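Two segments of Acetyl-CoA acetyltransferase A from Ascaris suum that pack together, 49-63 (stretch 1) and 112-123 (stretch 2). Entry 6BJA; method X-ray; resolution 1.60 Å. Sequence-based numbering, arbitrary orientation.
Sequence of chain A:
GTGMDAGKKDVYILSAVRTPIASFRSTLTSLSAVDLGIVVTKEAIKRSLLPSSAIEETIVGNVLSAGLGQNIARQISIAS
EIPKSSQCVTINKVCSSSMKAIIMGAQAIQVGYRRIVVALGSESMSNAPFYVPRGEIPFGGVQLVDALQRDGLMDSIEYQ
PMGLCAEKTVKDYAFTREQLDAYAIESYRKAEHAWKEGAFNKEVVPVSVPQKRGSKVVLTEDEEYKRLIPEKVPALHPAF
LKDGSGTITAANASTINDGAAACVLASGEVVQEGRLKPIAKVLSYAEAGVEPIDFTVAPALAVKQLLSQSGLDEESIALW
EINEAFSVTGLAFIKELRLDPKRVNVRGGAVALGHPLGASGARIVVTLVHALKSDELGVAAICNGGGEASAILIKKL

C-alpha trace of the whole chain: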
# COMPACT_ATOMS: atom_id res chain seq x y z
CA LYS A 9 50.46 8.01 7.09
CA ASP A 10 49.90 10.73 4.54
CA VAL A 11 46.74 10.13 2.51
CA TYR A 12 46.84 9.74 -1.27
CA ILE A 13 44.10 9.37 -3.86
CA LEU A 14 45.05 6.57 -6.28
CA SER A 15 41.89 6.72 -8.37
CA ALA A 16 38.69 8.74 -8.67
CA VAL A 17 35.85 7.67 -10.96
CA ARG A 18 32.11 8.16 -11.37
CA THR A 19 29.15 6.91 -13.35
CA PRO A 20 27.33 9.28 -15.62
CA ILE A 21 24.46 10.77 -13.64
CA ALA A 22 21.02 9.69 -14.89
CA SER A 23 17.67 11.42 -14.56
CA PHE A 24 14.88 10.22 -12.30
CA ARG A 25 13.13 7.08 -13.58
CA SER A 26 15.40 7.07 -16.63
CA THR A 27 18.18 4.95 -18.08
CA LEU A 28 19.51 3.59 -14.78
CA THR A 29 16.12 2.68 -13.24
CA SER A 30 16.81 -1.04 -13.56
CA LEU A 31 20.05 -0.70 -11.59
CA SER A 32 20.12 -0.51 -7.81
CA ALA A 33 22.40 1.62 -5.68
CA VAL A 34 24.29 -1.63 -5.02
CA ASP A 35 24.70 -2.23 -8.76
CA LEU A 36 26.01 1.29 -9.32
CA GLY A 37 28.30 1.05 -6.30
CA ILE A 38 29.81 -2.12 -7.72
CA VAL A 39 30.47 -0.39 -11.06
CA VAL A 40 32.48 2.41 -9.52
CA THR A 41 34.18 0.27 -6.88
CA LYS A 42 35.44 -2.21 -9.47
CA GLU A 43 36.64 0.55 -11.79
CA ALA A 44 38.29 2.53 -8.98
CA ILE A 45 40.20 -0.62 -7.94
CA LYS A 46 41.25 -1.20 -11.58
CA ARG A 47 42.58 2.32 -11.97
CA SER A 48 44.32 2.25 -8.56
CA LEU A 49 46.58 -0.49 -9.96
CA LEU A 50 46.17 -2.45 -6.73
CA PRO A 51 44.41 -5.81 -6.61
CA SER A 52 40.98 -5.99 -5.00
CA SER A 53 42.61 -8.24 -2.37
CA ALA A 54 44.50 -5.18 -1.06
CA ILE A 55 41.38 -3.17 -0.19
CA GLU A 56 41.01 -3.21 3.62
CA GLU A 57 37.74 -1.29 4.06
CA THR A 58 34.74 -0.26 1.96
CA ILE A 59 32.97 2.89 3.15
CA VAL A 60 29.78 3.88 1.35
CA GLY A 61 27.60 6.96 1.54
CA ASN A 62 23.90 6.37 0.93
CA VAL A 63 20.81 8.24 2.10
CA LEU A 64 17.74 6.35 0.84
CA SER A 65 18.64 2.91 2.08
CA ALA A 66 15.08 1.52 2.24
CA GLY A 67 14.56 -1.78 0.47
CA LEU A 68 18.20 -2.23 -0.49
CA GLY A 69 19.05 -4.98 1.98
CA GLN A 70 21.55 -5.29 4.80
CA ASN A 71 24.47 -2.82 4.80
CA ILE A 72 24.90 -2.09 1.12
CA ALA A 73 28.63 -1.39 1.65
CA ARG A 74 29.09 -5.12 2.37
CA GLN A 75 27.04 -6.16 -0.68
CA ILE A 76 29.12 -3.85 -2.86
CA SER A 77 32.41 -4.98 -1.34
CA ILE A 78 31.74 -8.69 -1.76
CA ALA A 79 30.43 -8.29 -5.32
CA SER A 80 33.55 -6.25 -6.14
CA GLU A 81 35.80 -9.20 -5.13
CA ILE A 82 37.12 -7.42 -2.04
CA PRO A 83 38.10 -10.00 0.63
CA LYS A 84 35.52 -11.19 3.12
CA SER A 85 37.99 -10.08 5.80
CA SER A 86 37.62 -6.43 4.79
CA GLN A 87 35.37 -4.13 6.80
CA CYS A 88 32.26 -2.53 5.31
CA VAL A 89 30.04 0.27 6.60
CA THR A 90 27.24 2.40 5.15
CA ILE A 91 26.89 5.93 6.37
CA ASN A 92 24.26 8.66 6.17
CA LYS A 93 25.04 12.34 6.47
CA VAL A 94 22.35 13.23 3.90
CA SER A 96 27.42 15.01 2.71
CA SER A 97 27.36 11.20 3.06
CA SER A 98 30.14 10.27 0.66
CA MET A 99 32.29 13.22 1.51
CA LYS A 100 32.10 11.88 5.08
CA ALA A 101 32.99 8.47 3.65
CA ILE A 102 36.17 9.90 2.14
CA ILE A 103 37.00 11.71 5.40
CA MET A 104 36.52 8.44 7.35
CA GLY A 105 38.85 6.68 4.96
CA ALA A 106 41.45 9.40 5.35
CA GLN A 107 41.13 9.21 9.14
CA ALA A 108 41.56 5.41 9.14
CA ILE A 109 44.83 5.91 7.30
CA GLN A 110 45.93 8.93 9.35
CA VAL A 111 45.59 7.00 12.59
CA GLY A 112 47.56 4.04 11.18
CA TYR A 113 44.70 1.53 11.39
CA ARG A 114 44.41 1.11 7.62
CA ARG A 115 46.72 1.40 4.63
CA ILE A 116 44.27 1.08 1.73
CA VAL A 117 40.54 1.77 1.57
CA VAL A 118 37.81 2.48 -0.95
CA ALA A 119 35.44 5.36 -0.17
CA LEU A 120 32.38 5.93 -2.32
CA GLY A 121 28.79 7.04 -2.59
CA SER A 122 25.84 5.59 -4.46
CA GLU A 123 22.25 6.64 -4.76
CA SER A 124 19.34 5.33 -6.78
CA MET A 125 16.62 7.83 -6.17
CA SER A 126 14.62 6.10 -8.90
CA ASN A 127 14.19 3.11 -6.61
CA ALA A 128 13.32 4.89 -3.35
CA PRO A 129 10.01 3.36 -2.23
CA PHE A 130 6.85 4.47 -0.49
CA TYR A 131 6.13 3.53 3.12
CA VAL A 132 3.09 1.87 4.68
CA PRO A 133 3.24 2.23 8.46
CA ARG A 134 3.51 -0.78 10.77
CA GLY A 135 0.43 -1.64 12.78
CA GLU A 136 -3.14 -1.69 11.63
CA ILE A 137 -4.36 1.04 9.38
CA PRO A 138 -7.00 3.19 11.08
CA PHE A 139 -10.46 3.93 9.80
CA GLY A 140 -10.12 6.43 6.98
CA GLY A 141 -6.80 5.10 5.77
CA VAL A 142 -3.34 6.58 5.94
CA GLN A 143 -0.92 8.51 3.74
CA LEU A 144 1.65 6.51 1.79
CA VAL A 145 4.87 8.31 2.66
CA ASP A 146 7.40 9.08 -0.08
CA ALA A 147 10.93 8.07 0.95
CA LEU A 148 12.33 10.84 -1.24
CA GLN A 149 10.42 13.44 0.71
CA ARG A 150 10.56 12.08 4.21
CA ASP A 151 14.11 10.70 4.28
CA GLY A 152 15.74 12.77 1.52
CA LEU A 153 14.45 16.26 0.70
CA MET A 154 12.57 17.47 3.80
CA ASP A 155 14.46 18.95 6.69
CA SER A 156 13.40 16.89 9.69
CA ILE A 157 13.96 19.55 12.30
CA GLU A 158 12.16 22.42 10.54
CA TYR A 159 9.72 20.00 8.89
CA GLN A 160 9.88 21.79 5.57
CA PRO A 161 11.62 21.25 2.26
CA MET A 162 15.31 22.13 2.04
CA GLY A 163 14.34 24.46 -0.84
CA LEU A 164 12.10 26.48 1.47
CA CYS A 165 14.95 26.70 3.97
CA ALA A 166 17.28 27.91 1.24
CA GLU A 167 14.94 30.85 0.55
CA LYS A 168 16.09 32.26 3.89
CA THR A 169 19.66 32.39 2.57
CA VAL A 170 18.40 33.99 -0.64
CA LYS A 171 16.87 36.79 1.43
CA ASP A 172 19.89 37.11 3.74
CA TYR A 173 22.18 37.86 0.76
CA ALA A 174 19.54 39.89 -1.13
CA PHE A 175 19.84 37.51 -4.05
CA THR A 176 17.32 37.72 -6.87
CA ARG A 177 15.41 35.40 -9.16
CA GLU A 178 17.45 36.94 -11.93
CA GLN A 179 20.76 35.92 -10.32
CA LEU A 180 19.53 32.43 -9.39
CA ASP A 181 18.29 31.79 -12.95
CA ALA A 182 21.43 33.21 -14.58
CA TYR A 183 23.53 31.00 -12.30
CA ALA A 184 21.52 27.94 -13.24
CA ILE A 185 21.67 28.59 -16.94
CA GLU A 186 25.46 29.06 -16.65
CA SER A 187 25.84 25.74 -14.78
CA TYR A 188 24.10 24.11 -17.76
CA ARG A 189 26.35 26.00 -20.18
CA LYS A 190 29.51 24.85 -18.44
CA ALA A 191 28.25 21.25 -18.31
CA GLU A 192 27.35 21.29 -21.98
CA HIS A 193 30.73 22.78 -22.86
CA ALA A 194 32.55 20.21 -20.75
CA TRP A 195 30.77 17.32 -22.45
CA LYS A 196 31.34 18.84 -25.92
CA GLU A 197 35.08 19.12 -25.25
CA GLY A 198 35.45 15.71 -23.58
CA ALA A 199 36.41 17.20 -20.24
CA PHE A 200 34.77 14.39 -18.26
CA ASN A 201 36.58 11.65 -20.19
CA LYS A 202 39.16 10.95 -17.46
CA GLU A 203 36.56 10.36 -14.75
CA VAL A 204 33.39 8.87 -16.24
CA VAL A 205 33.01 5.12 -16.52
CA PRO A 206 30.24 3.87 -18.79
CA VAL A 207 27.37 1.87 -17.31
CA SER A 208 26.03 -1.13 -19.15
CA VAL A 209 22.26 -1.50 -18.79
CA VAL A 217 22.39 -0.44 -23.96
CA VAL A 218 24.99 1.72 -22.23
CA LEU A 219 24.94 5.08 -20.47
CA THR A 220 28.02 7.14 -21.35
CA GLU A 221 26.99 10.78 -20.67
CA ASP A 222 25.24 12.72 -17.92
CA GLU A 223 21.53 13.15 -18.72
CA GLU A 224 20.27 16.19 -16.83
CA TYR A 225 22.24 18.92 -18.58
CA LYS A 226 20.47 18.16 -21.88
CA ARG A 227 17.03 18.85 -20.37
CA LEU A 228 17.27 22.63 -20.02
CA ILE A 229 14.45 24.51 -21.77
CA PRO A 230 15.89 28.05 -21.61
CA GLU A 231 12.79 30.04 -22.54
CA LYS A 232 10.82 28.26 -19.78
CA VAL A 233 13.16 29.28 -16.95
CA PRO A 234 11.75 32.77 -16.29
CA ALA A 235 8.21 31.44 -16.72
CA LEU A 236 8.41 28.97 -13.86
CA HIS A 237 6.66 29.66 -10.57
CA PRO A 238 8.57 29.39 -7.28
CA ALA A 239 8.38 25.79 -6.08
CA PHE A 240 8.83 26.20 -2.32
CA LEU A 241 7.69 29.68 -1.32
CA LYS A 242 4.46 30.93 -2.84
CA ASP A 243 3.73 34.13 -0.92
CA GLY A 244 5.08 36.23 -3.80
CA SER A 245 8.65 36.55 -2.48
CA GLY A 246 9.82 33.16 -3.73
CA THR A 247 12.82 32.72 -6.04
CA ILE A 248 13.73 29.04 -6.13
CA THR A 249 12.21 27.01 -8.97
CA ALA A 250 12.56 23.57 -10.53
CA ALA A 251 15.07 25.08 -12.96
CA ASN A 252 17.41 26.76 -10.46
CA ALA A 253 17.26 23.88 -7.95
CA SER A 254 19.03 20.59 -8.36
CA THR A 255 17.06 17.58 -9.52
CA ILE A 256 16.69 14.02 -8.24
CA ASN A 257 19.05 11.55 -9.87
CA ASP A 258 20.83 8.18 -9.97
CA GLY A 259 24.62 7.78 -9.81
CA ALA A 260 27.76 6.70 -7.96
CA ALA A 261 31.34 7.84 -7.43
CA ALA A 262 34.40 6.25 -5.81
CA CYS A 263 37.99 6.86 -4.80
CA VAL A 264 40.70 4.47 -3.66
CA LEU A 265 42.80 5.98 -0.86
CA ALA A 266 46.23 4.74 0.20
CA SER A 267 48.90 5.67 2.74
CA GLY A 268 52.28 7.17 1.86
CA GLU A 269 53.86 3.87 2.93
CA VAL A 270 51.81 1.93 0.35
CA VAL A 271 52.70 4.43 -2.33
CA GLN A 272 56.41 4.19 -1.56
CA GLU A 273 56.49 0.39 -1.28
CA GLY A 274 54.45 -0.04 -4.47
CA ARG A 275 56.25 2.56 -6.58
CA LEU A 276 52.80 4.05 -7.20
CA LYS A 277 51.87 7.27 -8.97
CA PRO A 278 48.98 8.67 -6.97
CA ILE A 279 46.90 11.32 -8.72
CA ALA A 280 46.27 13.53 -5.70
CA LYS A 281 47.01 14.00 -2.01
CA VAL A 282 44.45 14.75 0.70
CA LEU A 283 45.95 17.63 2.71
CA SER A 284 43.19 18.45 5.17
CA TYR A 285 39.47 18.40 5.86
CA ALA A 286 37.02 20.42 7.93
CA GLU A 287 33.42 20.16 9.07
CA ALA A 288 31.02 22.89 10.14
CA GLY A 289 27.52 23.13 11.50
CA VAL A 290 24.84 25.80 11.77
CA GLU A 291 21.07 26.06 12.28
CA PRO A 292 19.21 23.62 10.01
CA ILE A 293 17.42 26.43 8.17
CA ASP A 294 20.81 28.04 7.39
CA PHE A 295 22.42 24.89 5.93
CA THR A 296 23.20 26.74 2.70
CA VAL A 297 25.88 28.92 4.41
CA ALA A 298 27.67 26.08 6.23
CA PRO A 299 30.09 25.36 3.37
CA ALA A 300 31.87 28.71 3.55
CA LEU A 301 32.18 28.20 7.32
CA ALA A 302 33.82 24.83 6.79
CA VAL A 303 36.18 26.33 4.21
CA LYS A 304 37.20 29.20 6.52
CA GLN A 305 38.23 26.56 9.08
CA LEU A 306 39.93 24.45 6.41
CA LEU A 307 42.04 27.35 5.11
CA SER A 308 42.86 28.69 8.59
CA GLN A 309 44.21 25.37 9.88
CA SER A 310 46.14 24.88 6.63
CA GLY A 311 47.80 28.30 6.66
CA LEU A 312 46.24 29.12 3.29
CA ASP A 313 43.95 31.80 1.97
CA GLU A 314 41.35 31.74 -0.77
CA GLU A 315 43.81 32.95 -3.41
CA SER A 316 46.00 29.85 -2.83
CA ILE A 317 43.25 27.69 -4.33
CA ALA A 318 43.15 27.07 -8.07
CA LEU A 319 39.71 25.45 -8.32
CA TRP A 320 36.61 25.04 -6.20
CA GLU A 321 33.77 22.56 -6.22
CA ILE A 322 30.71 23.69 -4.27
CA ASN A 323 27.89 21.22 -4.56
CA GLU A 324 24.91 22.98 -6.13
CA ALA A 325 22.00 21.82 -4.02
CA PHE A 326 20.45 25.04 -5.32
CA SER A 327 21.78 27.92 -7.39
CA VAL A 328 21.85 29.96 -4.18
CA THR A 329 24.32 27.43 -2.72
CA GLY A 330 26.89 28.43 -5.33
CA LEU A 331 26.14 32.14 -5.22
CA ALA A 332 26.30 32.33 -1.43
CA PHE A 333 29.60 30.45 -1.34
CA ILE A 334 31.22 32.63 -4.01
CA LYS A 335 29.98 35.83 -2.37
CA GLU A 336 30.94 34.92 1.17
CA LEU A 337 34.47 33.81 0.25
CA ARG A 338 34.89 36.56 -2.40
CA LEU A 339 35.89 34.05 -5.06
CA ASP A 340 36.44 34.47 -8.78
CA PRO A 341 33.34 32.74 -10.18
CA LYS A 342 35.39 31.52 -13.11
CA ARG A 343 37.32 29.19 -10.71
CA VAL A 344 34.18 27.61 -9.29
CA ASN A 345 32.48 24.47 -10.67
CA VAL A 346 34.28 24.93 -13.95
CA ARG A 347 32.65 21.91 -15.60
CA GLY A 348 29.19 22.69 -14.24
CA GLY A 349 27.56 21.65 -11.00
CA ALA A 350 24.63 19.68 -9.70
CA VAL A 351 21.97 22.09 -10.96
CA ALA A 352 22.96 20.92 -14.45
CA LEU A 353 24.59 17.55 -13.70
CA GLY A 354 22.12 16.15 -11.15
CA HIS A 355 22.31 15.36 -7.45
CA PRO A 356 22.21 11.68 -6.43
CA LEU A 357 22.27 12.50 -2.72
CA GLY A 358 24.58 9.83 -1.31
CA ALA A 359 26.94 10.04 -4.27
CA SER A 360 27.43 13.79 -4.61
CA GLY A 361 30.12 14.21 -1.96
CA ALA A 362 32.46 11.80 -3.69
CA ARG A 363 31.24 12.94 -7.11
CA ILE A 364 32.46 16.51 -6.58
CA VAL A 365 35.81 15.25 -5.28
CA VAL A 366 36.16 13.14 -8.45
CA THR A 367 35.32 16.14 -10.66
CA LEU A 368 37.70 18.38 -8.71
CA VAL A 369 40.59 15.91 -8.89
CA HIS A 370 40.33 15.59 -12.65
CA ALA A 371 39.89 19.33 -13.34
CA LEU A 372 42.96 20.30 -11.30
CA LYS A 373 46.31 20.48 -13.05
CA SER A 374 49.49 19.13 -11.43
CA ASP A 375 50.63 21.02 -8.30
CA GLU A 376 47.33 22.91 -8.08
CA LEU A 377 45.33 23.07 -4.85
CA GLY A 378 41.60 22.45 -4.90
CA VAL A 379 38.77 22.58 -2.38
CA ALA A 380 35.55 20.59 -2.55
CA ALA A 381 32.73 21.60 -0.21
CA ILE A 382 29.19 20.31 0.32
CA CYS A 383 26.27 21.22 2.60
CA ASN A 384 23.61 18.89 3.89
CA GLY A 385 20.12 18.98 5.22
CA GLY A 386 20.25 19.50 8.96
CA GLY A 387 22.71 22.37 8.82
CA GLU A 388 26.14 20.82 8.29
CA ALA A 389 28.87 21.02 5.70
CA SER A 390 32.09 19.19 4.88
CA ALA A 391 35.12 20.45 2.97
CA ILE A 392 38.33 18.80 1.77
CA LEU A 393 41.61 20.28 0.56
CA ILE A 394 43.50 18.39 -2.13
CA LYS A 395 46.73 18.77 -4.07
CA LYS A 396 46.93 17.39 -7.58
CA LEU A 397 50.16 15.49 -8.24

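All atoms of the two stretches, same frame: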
# COMPACT_ATOMS: atom_id res chain seq x y z
N LEU A 49 45.51 0.45 -9.64
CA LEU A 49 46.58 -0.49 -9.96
C LEU A 49 46.91 -1.46 -8.83
O LEU A 49 47.89 -2.19 -8.91
CB LEU A 49 47.84 0.25 -10.37
CG LEU A 49 47.63 1.31 -11.44
CD1 LEU A 49 48.95 1.96 -11.78
CD2 LEU A 49 46.98 0.70 -12.68
N LEU A 50 46.08 -1.46 -7.79
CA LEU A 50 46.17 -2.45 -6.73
C LEU A 50 45.13 -3.54 -6.95
O LEU A 50 44.05 -3.28 -7.46
CB LEU A 50 45.94 -1.79 -5.39
CG LEU A 50 46.92 -0.69 -4.97
CD1 LEU A 50 46.46 -0.06 -3.67
CD2 LEU A 50 48.33 -1.24 -4.83
N PRO A 51 45.42 -4.77 -6.51
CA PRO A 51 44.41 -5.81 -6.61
C PRO A 51 43.28 -5.60 -5.62
O PRO A 51 43.49 -4.99 -4.57
CB PRO A 51 45.18 -7.09 -6.28
CG PRO A 51 46.29 -6.62 -5.38
CD PRO A 51 46.67 -5.26 -5.91
N SER A 52 42.10 -6.12 -5.94
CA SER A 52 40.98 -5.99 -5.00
C SER A 52 41.31 -6.62 -3.64
O SER A 52 40.75 -6.22 -2.62
CB SER A 52 39.72 -6.62 -5.58
OG SER A 52 39.88 -8.01 -5.85
N SER A 53 42.21 -7.59 -3.61
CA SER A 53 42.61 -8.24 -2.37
C SER A 53 43.31 -7.29 -1.41
O SER A 53 43.38 -7.60 -0.21
CB SER A 53 43.54 -9.41 -2.65
OG SER A 53 44.71 -8.97 -3.33
N ALA A 54 43.78 -6.15 -1.90
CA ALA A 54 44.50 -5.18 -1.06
C ALA A 54 43.59 -4.18 -0.36
O ALA A 54 44.04 -3.43 0.52
CB ALA A 54 45.51 -4.45 -1.89
N ILE A 55 42.32 -4.13 -0.75
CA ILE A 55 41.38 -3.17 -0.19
C ILE A 55 40.94 -3.62 1.20
O ILE A 55 40.38 -4.71 1.33
CB ILE A 55 40.14 -3.00 -1.08
CG1 ILE A 55 40.53 -2.69 -2.54
CG2 ILE A 55 39.23 -1.92 -0.49
CD1 ILE A 55 41.38 -1.43 -2.73
N GLU A 56 41.19 -2.80 2.21
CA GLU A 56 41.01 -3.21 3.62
C GLU A 56 39.65 -2.84 4.20
O GLU A 56 39.17 -3.48 5.16
CB GLU A 56 42.11 -2.60 4.49
CG GLU A 56 43.49 -3.16 4.14
CD GLU A 56 44.67 -2.36 4.70
OE1 GLU A 56 44.47 -1.30 5.30
OE2 GLU A 56 45.82 -2.81 4.52
N GLU A 57 39.05 -1.79 3.65
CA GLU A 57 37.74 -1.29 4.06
C GLU A 57 36.98 -0.72 2.88
O GLU A 57 37.59 -0.13 2.00
CB GLU A 57 37.82 -0.15 5.08
CG GLU A 57 38.24 -0.51 6.42
CD GLU A 57 37.88 0.58 7.44
OE1 GLU A 57 36.92 1.38 7.22
OE2 GLU A 57 38.57 0.63 8.48
N THR A 58 35.65 -0.85 2.94
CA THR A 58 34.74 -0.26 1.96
C THR A 58 33.76 0.62 2.70
O THR A 58 33.03 0.12 3.55
CB THR A 58 34.02 -1.34 1.21
OG1 THR A 58 35.00 -2.18 0.58
CG2 THR A 58 33.09 -0.76 0.15
N ILE A 59 33.78 1.92 2.41
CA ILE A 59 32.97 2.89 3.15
C ILE A 59 32.06 3.57 2.15
O ILE A 59 32.54 4.21 1.23
CB ILE A 59 33.83 3.96 3.87
CG1 ILE A 59 34.94 3.31 4.68
CG2 ILE A 59 32.94 4.86 4.73
CD1 ILE A 59 36.00 4.26 5.15
N VAL A 60 30.75 3.45 2.35
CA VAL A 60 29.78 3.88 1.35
C VAL A 60 28.76 4.86 1.88
O VAL A 60 28.02 4.56 2.82
CB VAL A 60 28.99 2.70 0.78
CG1 VAL A 60 28.05 3.20 -0.34
CG2 VAL A 60 29.92 1.62 0.25
N GLY A 61 28.68 6.04 1.26
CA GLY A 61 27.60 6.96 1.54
C GLY A 61 26.33 6.64 0.78
O GLY A 61 26.35 6.38 -0.44
N ASN A 62 25.21 6.67 1.49
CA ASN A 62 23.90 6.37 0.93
C ASN A 62 22.85 6.93 1.86
O ASN A 62 22.95 6.75 3.06
CB ASN A 62 23.70 4.86 0.75
CG ASN A 62 22.32 4.51 0.25
OD1 ASN A 62 21.44 4.08 1.01
ND2 ASN A 62 22.12 4.66 -1.05
N VAL A 63 21.87 7.62 1.31
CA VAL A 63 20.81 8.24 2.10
C VAL A 63 19.53 7.39 2.12
O VAL A 63 18.99 7.11 3.19
CB VAL A 63 20.50 9.65 1.57
CG1 VAL A 63 19.41 10.31 2.42
CG2 VAL A 63 21.78 10.48 1.54
N GLY A 112 46.71 5.21 11.36
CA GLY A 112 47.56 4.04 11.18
C GLY A 112 46.83 2.70 11.23
O GLY A 112 47.46 1.64 11.19
N TYR A 113 45.51 2.74 11.33
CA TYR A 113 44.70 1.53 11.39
C TYR A 113 44.65 0.83 10.05
O TYR A 113 44.74 -0.40 9.97
CB TYR A 113 43.30 1.86 11.85
CG TYR A 113 42.38 0.69 12.04
CD1 TYR A 113 42.78 -0.42 12.78
CD2 TYR A 113 41.09 0.71 11.54
CE1 TYR A 113 41.93 -1.47 12.99
CE2 TYR A 113 40.24 -0.34 11.74
CZ TYR A 113 40.67 -1.44 12.47
OH TYR A 113 39.82 -2.49 12.67
N ARG A 114 44.48 1.63 9.00
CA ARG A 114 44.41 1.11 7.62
C ARG A 114 45.50 1.69 6.73
O ARG A 114 46.02 2.78 6.98
CB ARG A 114 43.06 1.44 6.98
CG ARG A 114 41.87 0.92 7.69
CD ARG A 114 41.91 -0.57 7.90
NE ARG A 114 40.63 -1.08 8.36
CZ ARG A 114 40.41 -2.34 8.71
NH1 ARG A 114 41.39 -3.24 8.61
NH2 ARG A 114 39.21 -2.72 9.12
N ARG A 115 45.78 0.96 5.65
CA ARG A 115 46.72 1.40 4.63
C ARG A 115 46.01 1.74 3.32
O ARG A 115 46.46 2.60 2.59
CB ARG A 115 47.77 0.33 4.35
CG ARG A 115 48.85 0.20 5.43
CD ARG A 115 49.53 -1.18 5.35
NE ARG A 115 50.36 -1.38 4.16
CZ ARG A 115 51.65 -1.06 4.09
NH1 ARG A 115 52.33 -1.28 2.98
NH2 ARG A 115 52.27 -0.50 5.12
N ILE A 116 44.95 1.00 3.02
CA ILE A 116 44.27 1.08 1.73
C ILE A 116 42.77 0.93 1.92
O ILE A 116 42.32 -0.05 2.48
CB ILE A 116 44.74 -0.02 0.76
CG1 ILE A 116 46.26 0.05 0.56
CG2 ILE A 116 44.02 0.12 -0.58
CD1 ILE A 116 46.83 -1.20 -0.09
N VAL A 117 41.98 1.91 1.47
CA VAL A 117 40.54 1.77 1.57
C VAL A 117 39.87 2.29 0.31
O VAL A 117 40.48 3.04 -0.47
CB VAL A 117 39.95 2.53 2.77
CG1 VAL A 117 40.65 2.14 4.09
CG2 VAL A 117 40.03 3.98 2.57
N VAL A 118 38.63 1.87 0.10
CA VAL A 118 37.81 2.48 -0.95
C VAL A 118 36.65 3.23 -0.28
O VAL A 118 35.97 2.70 0.60
CB VAL A 118 37.32 1.43 -1.98
CG1 VAL A 118 36.33 0.41 -1.41
CG2 VAL A 118 36.72 2.18 -3.20
N ALA A 119 36.49 4.49 -0.68
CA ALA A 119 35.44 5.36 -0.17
C ALA A 119 34.58 5.78 -1.35
O ALA A 119 35.10 6.23 -2.37
CB ALA A 119 36.05 6.55 0.52
N LEU A 120 33.27 5.64 -1.22
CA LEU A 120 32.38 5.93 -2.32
C LEU A 120 31.00 6.38 -1.85
O LEU A 120 30.67 6.34 -0.66
CB LEU A 120 32.25 4.69 -3.21
CG LEU A 120 31.62 3.46 -2.58
CD1 LEU A 120 30.58 2.87 -3.49
CD2 LEU A 120 32.69 2.45 -2.21
N GLY A 121 30.18 6.75 -2.82
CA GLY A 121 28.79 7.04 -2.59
C GLY A 121 27.99 6.50 -3.75
O GLY A 121 28.48 6.46 -4.88
N SER A 122 26.76 6.10 -3.46
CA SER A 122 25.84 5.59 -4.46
C SER A 122 24.42 5.90 -4.07
O SER A 122 24.04 5.73 -2.91
CB SER A 122 25.97 4.08 -4.63
OG SER A 122 25.21 3.65 -5.76
N GLU A 123 23.63 6.34 -5.04
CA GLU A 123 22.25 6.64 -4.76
C GLU A 123 21.41 6.33 -5.97
O GLU A 123 21.73 6.75 -7.09
CB GLU A 123 22.07 8.11 -4.36
CG GLU A 123 20.75 8.37 -3.64
CD GLU A 123 20.81 7.97 -2.16
OE1 GLU A 123 21.72 8.47 -1.46
OE2 GLU A 123 19.93 7.19 -1.71
O HOH W 1 19.75 4.83 -3.06

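Ile116, Glu56 and Glu57 contribute the most surface to this contact, and they sit together where two parallel strands, 57-61 and 116-123, begin to run side by side. Ile116 is the apolar anchor. Its CD1 lies 3.8 Å from CD1 of Leu50 and 3.9 Å from CB of Ala54, while its CG2 meets Ile55 CD1 at 3.7 Å. A beta-branched side chain suits this place because it offers methyl groups in two directions, and three residues of the segment leading into the first strand, Leu50, Ala54 and Ile55, pack against them.

Glu56 pairs with the backbone around Ile116. Its N donates to Ile116 O (3.0 Å), and its carboxylate reaches back: OE1 accepts from Arg115 N at 2.6 Å, almost linearly, and weakly from Ile116 N at 3.3 Å. One carboxylate oxygen thus serves two successive amides where the chain enters the second strand.

Glu57 turns to the same face of the sheet as Val117, and its OE2 forms a salt bridge with Arg114 NE (2.7 Å). The bond lies near the guanidinium plane, whereas Glu56 O sits over one face of that group. The burial of Glu57 makes a charged partner valuable. Its own N, however, is buried without a partner.

From here the backbone ladder takes over. Val118 N donates to Glu57 O and Ile59 N to Val118 O, each at 2.9 Å; Leu120 N to Ile59 O and Gly61 N to Leu120 O continue the alternation. Thr58, Val60, Val118 and Leu120 share one buried face, which suits apolar groups: Val60 CG2 touches Leu120 CG at 3.8 Å. At the far end side chains bond to backbone again: Val63 N donates to Glu123 OE1 (2.9 Å), and the Asn62 amide suits its place by donating through ND2 both to Ser122 O (2.9 Å) and to a water that links it to Glu123 OE2.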